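Local coordinates for protein thiamine pyrophosphokinase (Saccharomyces cerevisiae, PDB 1IG0) that transfers a pyrophosphate group from ATP to thiamine as a homodimer, making the cofactor thiamine diphosphate and releasing AMP, at residues Gln242-Cys247 with Lys314-Phe318; Arg266-Trp270 with Ser287-Gly292. All coordinates share one frame; numbering follows the deposited sequence.

Contact 1. Residues Gln242-Cys247 with Lys314-Phe318; sequences QFRNTC and KLIDF
Helix 241-247, which leads into strand 248-254 of the large mixed sheet, meets the C-terminal tail where Phe-318 lays its ring against one flank of that helix. The ring spans residues one turn apart: CZ of Phe-318 lies 3.6 Å from CB of Thr-246, while CE2 reaches CA of Phe-243 at a similar distance. With CG anti to its own carbonyl carbon (chi1 -57°), Phe-318 directs the ring toward helix 241-247. CG of Gln-242 meets the ring edge in its plane, and SG of Cys-247 makes an oblique sulfur-aromatic contact, 4.0 Å from the centroid of the Phe-318 ring. The Phe-243 ring inclines to that of Phe-318 at 59° and offers CD1 to CB of Phe-318 at 3.6 Å. The contact thus joins two short helical segments at the same end of an antiparallel strand pair: helix 241-247 precedes strand 248-254, and helix 312-315 follows the neighbouring strand 304-310. From helix 312-315, CD1 of Leu-315 presses tightly on CB of Cys-247 at 3.5 Å, and Leu-315 also touches Leu-54 of helix 52-61. Lys-314 lays CG across CG2 of Thr-246 at 3.8 Å before its chain turns away. The threonine is itself fixed within its helix: OG1 of Thr-246 donates to O of Gln-242 (2.8 Å) and accepts from NE2 of Gln-242 (2.8 Å), a bond in the amide plane that the bend at chi2 of the glutamine (60°) allows.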
ATOM      1  N   GLN B 242       6.431 -11.337  26.251  1.00 26.22           N
ATOM      2  CA  GLN B 242       5.726 -12.523  25.778  1.00 26.68           C
ATOM      3  C   GLN B 242       4.823 -12.181  24.598  1.00 25.40           C
ATOM      4  O   GLN B 242       4.732 -12.940  23.635  1.00 25.66           O
ATOM      5  CB  GLN B 242       4.896 -13.143  26.905  1.00 28.94           C
ATOM      6  CG  GLN B 242       4.283 -14.485  26.540  1.00 32.64           C
ATOM      7  CD  GLN B 242       5.331 -15.526  26.181  1.00 35.51           C
ATOM      8  OE1 GLN B 242       6.134 -15.932  27.022  1.00 36.67           O
ATOM      9  NE2 GLN B 242       5.330 -15.959  24.924  1.00 36.64           N
ATOM     10  N   PHE B 243       4.152 -11.038  24.677  1.00 25.28           N
ATOM     11  CA  PHE B 243       3.269 -10.596  23.604  1.00 24.30           C
ATOM     12  C   PHE B 243       4.077 -10.334  22.338  1.00 23.96           C
ATOM     13  O   PHE B 243       3.716 -10.785  21.250  1.00 23.51           O
ATOM     14  CB  PHE B 243       2.539  -9.313  24.016  1.00 24.84           C
ATOM     15  CG  PHE B 243       1.798  -8.638  22.887  1.00 24.98           C
ATOM     16  CD1 PHE B 243       0.696  -9.245  22.296  1.00 25.95           C
ATOM     17  CD2 PHE B 243       2.205  -7.391  22.419  1.00 25.86           C
ATOM     18  CE1 PHE B 243       0.005  -8.621  21.254  1.00 24.59           C
ATOM     19  CE2 PHE B 243       1.520  -6.757  21.376  1.00 25.73           C
ATOM     20  CZ  PHE B 243       0.418  -7.376  20.795  1.00 25.00           C
ATOM     21  N   ARG B 244       5.177  -9.605  22.490  1.00 23.62           N
ATOM     22  CA  ARG B 244       6.028  -9.268  21.358  1.00 24.21           C
ATOM     23  C   ARG B 244       6.616 -10.517  20.699  1.00 23.06           C
ATOM     24  O   ARG B 244       6.654 -10.617  19.474  1.00 21.81           O
ATOM     25  CB  ARG B 244       7.142  -8.313  21.813  1.00 25.95           C
ATOM     26  CG  ARG B 244       8.469  -8.970  22.166  1.00 31.24           C
ATOM     27  CD  ARG B 244       9.464  -8.823  21.023  1.00 30.89           C
ATOM     28  NE  ARG B 244       8.959  -9.400  19.783  1.00 34.27           N
ATOM     29  CZ  ARG B 244       9.541  -9.263  18.597  1.00 33.23           C
ATOM     30  NH1 ARG B 244      10.661  -8.562  18.478  1.00 34.19           N
ATOM     31  NH2 ARG B 244       9.000  -9.824  17.526  1.00 32.59           N
ATOM     32  N   ASN B 245       7.062 -11.472  21.510  1.00 23.04           N
ATOM     33  CA  ASN B 245       7.647 -12.702  20.981  1.00 22.92           C
ATOM     34  C   ASN B 245       6.633 -13.613  20.300  1.00 23.32           C
ATOM     35  O   ASN B 245       6.955 -14.294  19.328  1.00 22.90           O
ATOM     36  CB  ASN B 245       8.345 -13.486  22.098  1.00 24.39           C
ATOM     37  CG  ASN B 245       9.592 -12.796  22.604  1.00 25.49           C
ATOM     38  OD1 ASN B 245      10.445 -12.382  21.820  1.00 26.73           O
ATOM     39  ND2 ASN B 245       9.715 -12.680  23.923  1.00 25.32           N
ATOM     40  N   THR B 246       5.406 -13.617  20.808  1.00 23.06           N
ATOM     41  CA  THR B 246       4.362 -14.474  20.263  1.00 23.54           C
ATOM     42  C   THR B 246       3.578 -13.897  19.089  1.00 23.22           C
ATOM     43  O   THR B 246       3.245 -14.624  18.155  1.00 22.76           O
ATOM     44  CB  THR B 246       3.344 -14.867  21.361  1.00 23.86           C
ATOM     45  OG1 THR B 246       4.038 -15.443  22.472  1.00 26.40           O
ATOM     46  CG2 THR B 246       2.336 -15.880  20.826  1.00 24.48           C
ATOM     47  N   CYS B 247       3.300 -12.596  19.122  1.00 23.44           N
ATOM     48  CA  CYS B 247       2.494 -11.980  18.070  1.00 23.60           C
ATOM     49  C   CYS B 247       3.149 -10.940  17.169  1.00 22.98           C
ATOM     50  O   CYS B 247       2.526 -10.495  16.207  1.00 22.75           O
ATOM     51  CB  CYS B 247       1.253 -11.345  18.701  1.00 24.24           C
ATOM     52  SG  CYS B 247       0.464 -12.346  19.979  1.00 26.14           S
ATOM     53  N   LYS B 314      -2.450 -15.353  16.620  1.00 33.61           N
ATOM     54  CA  LYS B 314      -1.892 -15.400  17.972  1.00 33.77           C
ATOM     55  C   LYS B 314      -2.426 -14.298  18.889  1.00 33.23           C
ATOM     56  O   LYS B 314      -2.370 -14.412  20.113  1.00 32.57           O
ATOM     57  CB  LYS B 314      -0.366 -15.294  17.907  1.00 35.17           C
ATOM     58  CG  LYS B 314       0.353 -16.608  17.646  1.00 37.69           C
ATOM     59  CD  LYS B 314      -0.176 -17.335  16.420  1.00 39.85           C
ATOM     60  CE  LYS B 314       0.540 -18.661  16.249  1.00 41.07           C
ATOM     61  NZ  LYS B 314       0.561 -19.418  17.533  1.00 41.87           N
ATOM     62  N   LEU B 315      -2.942 -13.237  18.281  1.00 32.17           N
ATOM     63  CA  LEU B 315      -3.470 -12.080  19.000  1.00 32.52           C
ATOM     64  C   LEU B 315      -4.513 -12.342  20.089  1.00 32.97           C
ATOM     65  O   LEU B 315      -4.359 -11.889  21.223  1.00 32.26           O
ATOM     66  CB  LEU B 315      -4.046 -11.090  17.985  1.00 32.60           C
ATOM     67  CG  LEU B 315      -3.308  -9.779  17.702  1.00 33.72           C
ATOM     68  CD1 LEU B 315      -1.817  -9.923  17.955  1.00 32.74           C
ATOM     69  CD2 LEU B 315      -3.583  -9.368  16.267  1.00 32.73           C
ATOM     70  N   ILE B 316      -5.570 -13.062  19.736  1.00 34.00           N
ATOM     71  CA  ILE B 316      -6.662 -13.350  20.661  1.00 35.36           C
ATOM     72  C   ILE B 316      -6.272 -13.643  22.112  1.00 35.82           C
ATOM     73  O   ILE B 316      -6.931 -13.168  23.038  1.00 35.96           O
ATOM     74  CB  ILE B 316      -7.533 -14.521  20.139  1.00 36.31           C
ATOM     75  CG1 ILE B 316      -8.785 -14.665  21.009  1.00 37.34           C
ATOM     76  CG2 ILE B 316      -6.730 -15.815  20.138  1.00 35.47           C
ATOM     77  CD1 ILE B 316      -9.793 -15.664  20.474  1.00 38.81           C
ATOM     78  N   ASP B 317      -5.206 -14.409  22.315  1.00 36.77           N
ATOM     79  CA  ASP B 317      -4.776 -14.766  23.665  1.00 37.64           C
ATOM     80  C   ASP B 317      -4.218 -13.620  24.507  1.00 37.71           C
ATOM     81  O   ASP B 317      -4.069 -13.761  25.721  1.00 38.50           O
ATOM     82  CB  ASP B 317      -3.745 -15.897  23.608  1.00 38.58           C
ATOM     83  CG  ASP B 317      -4.332 -17.195  23.086  1.00 39.69           C
ATOM     84  OD1 ASP B 317      -5.330 -17.673  23.668  1.00 41.27           O
ATOM     85  OD2 ASP B 317      -3.794 -17.738  22.099  1.00 38.86           O
ATOM     86  N   PHE B 318      -3.912 -12.491  23.877  1.00 37.20           N
ATOM     87  CA  PHE B 318      -3.369 -11.354  24.615  1.00 36.87           C
ATOM     88  C   PHE B 318      -4.324 -10.164  24.660  1.00 37.50           C
ATOM     89  O   PHE B 318      -4.011  -9.128  25.249  1.00 37.61           O
ATOM     90  CB  PHE B 318      -2.034 -10.915  24.006  1.00 35.52           C
ATOM     91  CG  PHE B 318      -1.001 -12.004  23.963  1.00 33.70           C
ATOM     92  CD1 PHE B 318      -1.079 -13.020  23.016  1.00 32.45           C
ATOM     93  CD2 PHE B 318       0.041 -12.029  24.887  1.00 33.53           C
ATOM     94  CE1 PHE B 318      -0.136 -14.045  22.988  1.00 32.43           C
ATOM     95  CE2 PHE B 318       0.988 -13.050  24.868  1.00 31.84           C
ATOM     96  CZ  PHE B 318       0.900 -14.060  23.917  1.00 31.73           C
TER

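Contact 2. Residues Arg266-Trp270 with Ser287-Gly292; sequences RGLKW and SNRFVG. With VIB (3-(4-amino-2-methyl-pyrimidin-5-ylmethyl)-5-(2-hydroxy-ethyl)-4-methyl-thiazol-3-ium), chain C.
Lys-269 N donates to Arg-289 O over 2.8 Å, and Gly-267 O receives both Val-291 N (2.8 Å) and Gly-292 N, the second longer and less straight. The Asn-288 amide adds a two-point grip on the backbone of Trp-270: OD1 of Asn-288 accepts from Trp-270 N at 3.2 Å, and ND2 of Asn-288 gives an almost straight bond to Trp-270 O at 3.1 Å. Arg-289 N also donates to OD1, in the carbonyl plane, so the amide's rotation is well fixed. These bonds surround a single beta bridge, Leu-268 with Phe-290, and help to hold Trp-270, a residue of the thiamine pocket, in place. There the Trp-270 indole lies against the bound thiamine, with CG of Trp-270 3.5 Å from C4A of the pyrimidine; Tyr-123 of the second subunit packs edge-to-face with the indole. On the indole face opposite the thiamine, CG of Lys-269 rests toward the rim, held there with CG anti to its backbone N (chi1 178°). Lys-269 and Arg-289 run side by side, CB of Lys-269 3.5 Å from CG of Arg-289; both form salt bridges with Glu-10, which probably offsets their like charges, and NZ of Lys-269 also donates to O of Asn-8. Farther out, CG2 of Val-291 packs against the Gly-267 carbonyl, and CD2 of Leu-268 meets CD2 of Phe-290 at 3.8 Å.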
ATOM      1  N   ARG B 266      16.185   3.715  19.299  1.00 22.63           N
ATOM      2  CA  ARG B 266      16.838   2.860  20.278  1.00 22.54           C
ATOM      3  C   ARG B 266      15.929   1.652  20.448  1.00 21.44           C
ATOM      4  O   ARG B 266      14.752   1.801  20.767  1.00 21.99           O
ATOM      5  CB  ARG B 266      16.990   3.582  21.623  1.00 23.71           C
ATOM      6  CG  ARG B 266      17.922   4.784  21.609  1.00 26.34           C
ATOM      7  CD  ARG B 266      18.067   5.367  23.013  1.00 29.38           C
ATOM      8  NE  ARG B 266      19.024   6.470  23.062  1.00 32.95           N
ATOM      9  CZ  ARG B 266      19.362   7.122  24.173  1.00 34.97           C
ATOM     10  NH1 ARG B 266      18.822   6.786  25.338  1.00 36.29           N
ATOM     11  NH2 ARG B 266      20.239   8.116  24.118  1.00 36.73           N
ATOM     12  N   GLY B 267      16.460   0.459  20.212  1.00 19.61           N
ATOM     13  CA  GLY B 267      15.643  -0.728  20.369  1.00 19.25           C
ATOM     14  C   GLY B 267      15.241  -1.421  19.081  1.00 18.52           C
ATOM     15  O   GLY B 267      14.384  -2.300  19.096  1.00 19.41           O
ATOM     16  N   LEU B 268      15.842  -1.019  17.966  1.00 19.16           N
ATOM     17  CA  LEU B 268      15.557  -1.642  16.677  1.00 18.35           C
ATOM     18  C   LEU B 268      16.803  -2.427  16.271  1.00 18.32           C
ATOM     19  O   LEU B 268      17.923  -1.995  16.548  1.00 18.56           O
ATOM     20  CB  LEU B 268      15.248  -0.579  15.616  1.00 18.97           C
ATOM     21  CG  LEU B 268      13.958   0.240  15.743  1.00 19.51           C
ATOM     22  CD1 LEU B 268      13.933   1.317  14.665  1.00 19.05           C
ATOM     23  CD2 LEU B 268      12.747  -0.675  15.611  1.00 20.28           C
ATOM     24  N   LYS B 269      16.608  -3.576  15.629  1.00 18.42           N
ATOM     25  CA  LYS B 269      17.729  -4.405  15.192  1.00 18.12           C
ATOM     26  C   LYS B 269      18.762  -3.516  14.513  1.00 18.86           C
ATOM     27  O   LYS B 269      19.966  -3.709  14.670  1.00 18.53           O
ATOM     28  CB  LYS B 269      17.246  -5.485  14.223  1.00 17.93           C
ATOM     29  CG  LYS B 269      18.353  -6.377  13.680  1.00 19.03           C
ATOM     30  CD  LYS B 269      19.066  -7.163  14.770  1.00 19.79           C
ATOM     31  CE  LYS B 269      20.137  -8.063  14.166  1.00 20.01           C
ATOM     32  NZ  LYS B 269      20.890  -8.819  15.204  1.00 21.51           N
ATOM     33  N   TRP B 270      18.269  -2.539  13.760  1.00 18.95           N
ATOM     34  CA  TRP B 270      19.117  -1.580  13.074  1.00 19.24           C
ATOM     35  C   TRP B 270      18.714  -0.188  13.553  1.00 19.63           C
ATOM     36  O   TRP B 270      17.729   0.379  13.079  1.00 19.33           O
ATOM     37  CB  TRP B 270      18.936  -1.696  11.559  1.00 19.71           C
ATOM     38  CG  TRP B 270      19.569  -2.929  10.984  1.00 18.98           C
ATOM     39  CD1 TRP B 270      20.873  -3.085  10.607  1.00 19.84           C
ATOM     40  CD2 TRP B 270      18.927  -4.187  10.745  1.00 19.35           C
ATOM     41  NE1 TRP B 270      21.085  -4.366  10.150  1.00 19.68           N
ATOM     42  CE2 TRP B 270      19.908  -5.066  10.229  1.00 18.84           C
ATOM     43  CE3 TRP B 270      17.621  -4.663  10.928  1.00 18.61           C
ATOM     44  CZ2 TRP B 270      19.619  -6.391   9.881  1.00 19.67           C
ATOM     45  CZ3 TRP B 270      17.335  -5.986  10.582  1.00 18.71           C
ATOM     46  CH2 TRP B 270      18.333  -6.833  10.070  1.00 18.39           C
ATOM     47  N   SER B 287      11.847  -4.029   6.839  1.00 20.25           N
ATOM     48  CA  SER B 287      12.317  -5.298   7.381  1.00 20.15           C
ATOM     49  C   SER B 287      13.163  -5.112   8.636  1.00 19.22           C
ATOM     50  O   SER B 287      14.120  -5.853   8.869  1.00 19.93           O
ATOM     51  CB  SER B 287      13.122  -6.069   6.331  1.00 21.73           C
ATOM     52  OG  SER B 287      12.285  -6.528   5.285  1.00 22.96           O
ATOM     53  N   ASN B 288      12.823  -4.111   9.440  1.00 18.16           N
ATOM     54  CA  ASN B 288      13.546  -3.883  10.682  1.00 17.57           C
ATOM     55  C   ASN B 288      12.787  -4.734  11.696  1.00 18.42           C
ATOM     56  O   ASN B 288      11.840  -5.433  11.332  1.00 18.40           O
ATOM     57  CB  ASN B 288      13.486  -2.409  11.087  1.00 17.53           C
ATOM     58  CG  ASN B 288      14.696  -1.975  11.903  1.00 17.76           C
ATOM     59  OD1 ASN B 288      15.205  -2.724  12.739  1.00 17.93           O
ATOM     60  ND2 ASN B 288      15.151  -0.749  11.673  1.00 17.15           N
ATOM     61  N   ARG B 289      13.190  -4.686  12.959  1.00 18.70           N
ATOM     62  CA  ARG B 289      12.503  -5.463  13.982  1.00 19.64           C
ATOM     63  C   ARG B 289      12.887  -4.956  15.365  1.00 19.24           C
ATOM     64  O   ARG B 289      13.959  -4.385  15.551  1.00 18.74           O
ATOM     65  CB  ARG B 289      12.864  -6.951  13.857  1.00 21.78           C
ATOM     66  CG  ARG B 289      14.221  -7.310  14.443  1.00 26.77           C
ATOM     67  CD  ARG B 289      14.593  -8.755  14.179  1.00 29.85           C
ATOM     68  NE  ARG B 289      14.938  -8.975  12.780  1.00 34.53           N
ATOM     69  CZ  ARG B 289      16.054  -9.564  12.370  1.00 32.10           C
ATOM     70  NH1 ARG B 289      16.944  -9.997  13.255  1.00 33.24           N
ATOM     71  NH2 ARG B 289      16.278  -9.725  11.075  1.00 32.47           N
ATOM     72  N   PHE B 290      11.999  -5.157  16.333  1.00 18.12           N
ATOM     73  CA  PHE B 290      12.253  -4.729  17.703  1.00 18.99           C
ATOM     74  C   PHE B 290      13.281  -5.647  18.364  1.00 18.85           C
ATOM     75  O   PHE B 290      13.227  -6.867  18.206  1.00 19.81           O
ATOM     76  CB  PHE B 290      10.961  -4.781  18.526  1.00 19.21           C
ATOM     77  CG  PHE B 290       9.878  -3.859  18.040  1.00 19.54           C
ATOM     78  CD1 PHE B 290       8.553  -4.284  18.029  1.00 20.68           C
ATOM     79  CD2 PHE B 290      10.168  -2.561  17.627  1.00 20.18           C
ATOM     80  CE1 PHE B 290       7.532  -3.434  17.616  1.00 19.67           C
ATOM     81  CE2 PHE B 290       9.152  -1.701  17.213  1.00 20.54           C
ATOM     82  CZ  PHE B 290       7.832  -2.140  17.208  1.00 20.84           C
ATOM     83  N   VAL B 291      14.220  -5.061  19.101  1.00 18.99           N
ATOM     84  CA  VAL B 291      15.222  -5.844  19.816  1.00 18.85           C
ATOM     85  C   VAL B 291      15.216  -5.422  21.277  1.00 19.80           C
ATOM     86  O   VAL B 291      15.802  -6.085  22.131  1.00 20.95           O
ATOM     87  CB  VAL B 291      16.641  -5.661  19.231  1.00 18.08           C
ATOM     88  CG1 VAL B 291      16.688  -6.227  17.825  1.00 18.37           C
ATOM     89  CG2 VAL B 291      17.037  -4.191  19.242  1.00 17.49           C
ATOM     90  N   GLY B 292      14.549  -4.305  21.557  1.00 20.12           N
ATOM     91  CA  GLY B 292      14.454  -3.835  22.924  1.00 20.13           C
ATOM     92  C   GLY B 292      13.617  -4.835  23.697  1.00 20.23           C
ATOM     93  O   GLY B 292      12.558  -5.251  23.227  1.00 19.78           O
TER
HETATM   94  CM2 VIB C 702      18.205   1.305   8.716  1.00 19.59           C
HETATM   95  N4A VIB C 702      19.749  -3.138   7.158  1.00 17.96           N
HETATM   96  CM4 VIB C 702      16.637  -7.171   6.910  1.00 20.38           C
HETATM   97  O1  VIB C 702      14.524  -6.720   2.706  1.00 27.41           O
HETATM   98  C7  VIB C 702      14.903  -7.871   3.469  1.00 24.95           C
HETATM   99  C6  VIB C 702      16.389  -7.746   3.894  1.00 22.69           C
HETATM  100  C2  VIB C 702      17.015  -4.084   5.087  1.00 19.66           C
HETATM  101  S1  VIB C 702      16.811  -4.886   3.499  1.00 20.79           S
HETATM  102  C5  VIB C 702      16.637  -6.371   4.509  1.00 21.35           C
HETATM  103  C4  VIB C 702      16.743  -6.098   5.837  1.00 20.13           C
HETATM  104  N3  VIB C 702      16.951  -4.851   6.085  1.00 20.03           N
HETATM  105  C7A VIB C 702      17.105  -4.299   7.461  1.00 17.97           C
HETATM  106  C4A VIB C 702      18.700  -2.321   7.625  1.00 17.20           C
HETATM  107  N3A VIB C 702      18.960  -0.968   7.930  1.00 19.14           N
HETATM  108  C2A VIB C 702      17.928  -0.137   8.394  1.00 18.92           C
HETATM  109  N1A VIB C 702      16.634  -0.664   8.559  1.00 19.07           N
HETATM  110  C6A VIB C 702      16.370  -2.014   8.255  1.00 17.72           C
HETATM  111  C5A VIB C 702      17.400  -2.852   7.790  1.00 18.36           C

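How the contacts relate
From the N terminus, the chain first completes most of the large mixed sheet and the helices beside it, then enters helix 241-247, the first half of contact 1. Strands 248-254 and 260-266 follow, and the loop leaving the latter supplies 266-270. Contact 2 closes the short loop that returns at 287-292, joining this turn to edge strand 288-289 beside the thiamine pocket. After strands 295-300 and 304-310, the tail at 314-318 closes contact 1, tying the chain's C-terminal end to the helix that leads into strand 248-254, and its longer loop encloses contact 2 entirely. Their centres are about 18 Å apart, yet the two meet: NH1 of Arg-244 packs 3.1 Å from O of Phe-290.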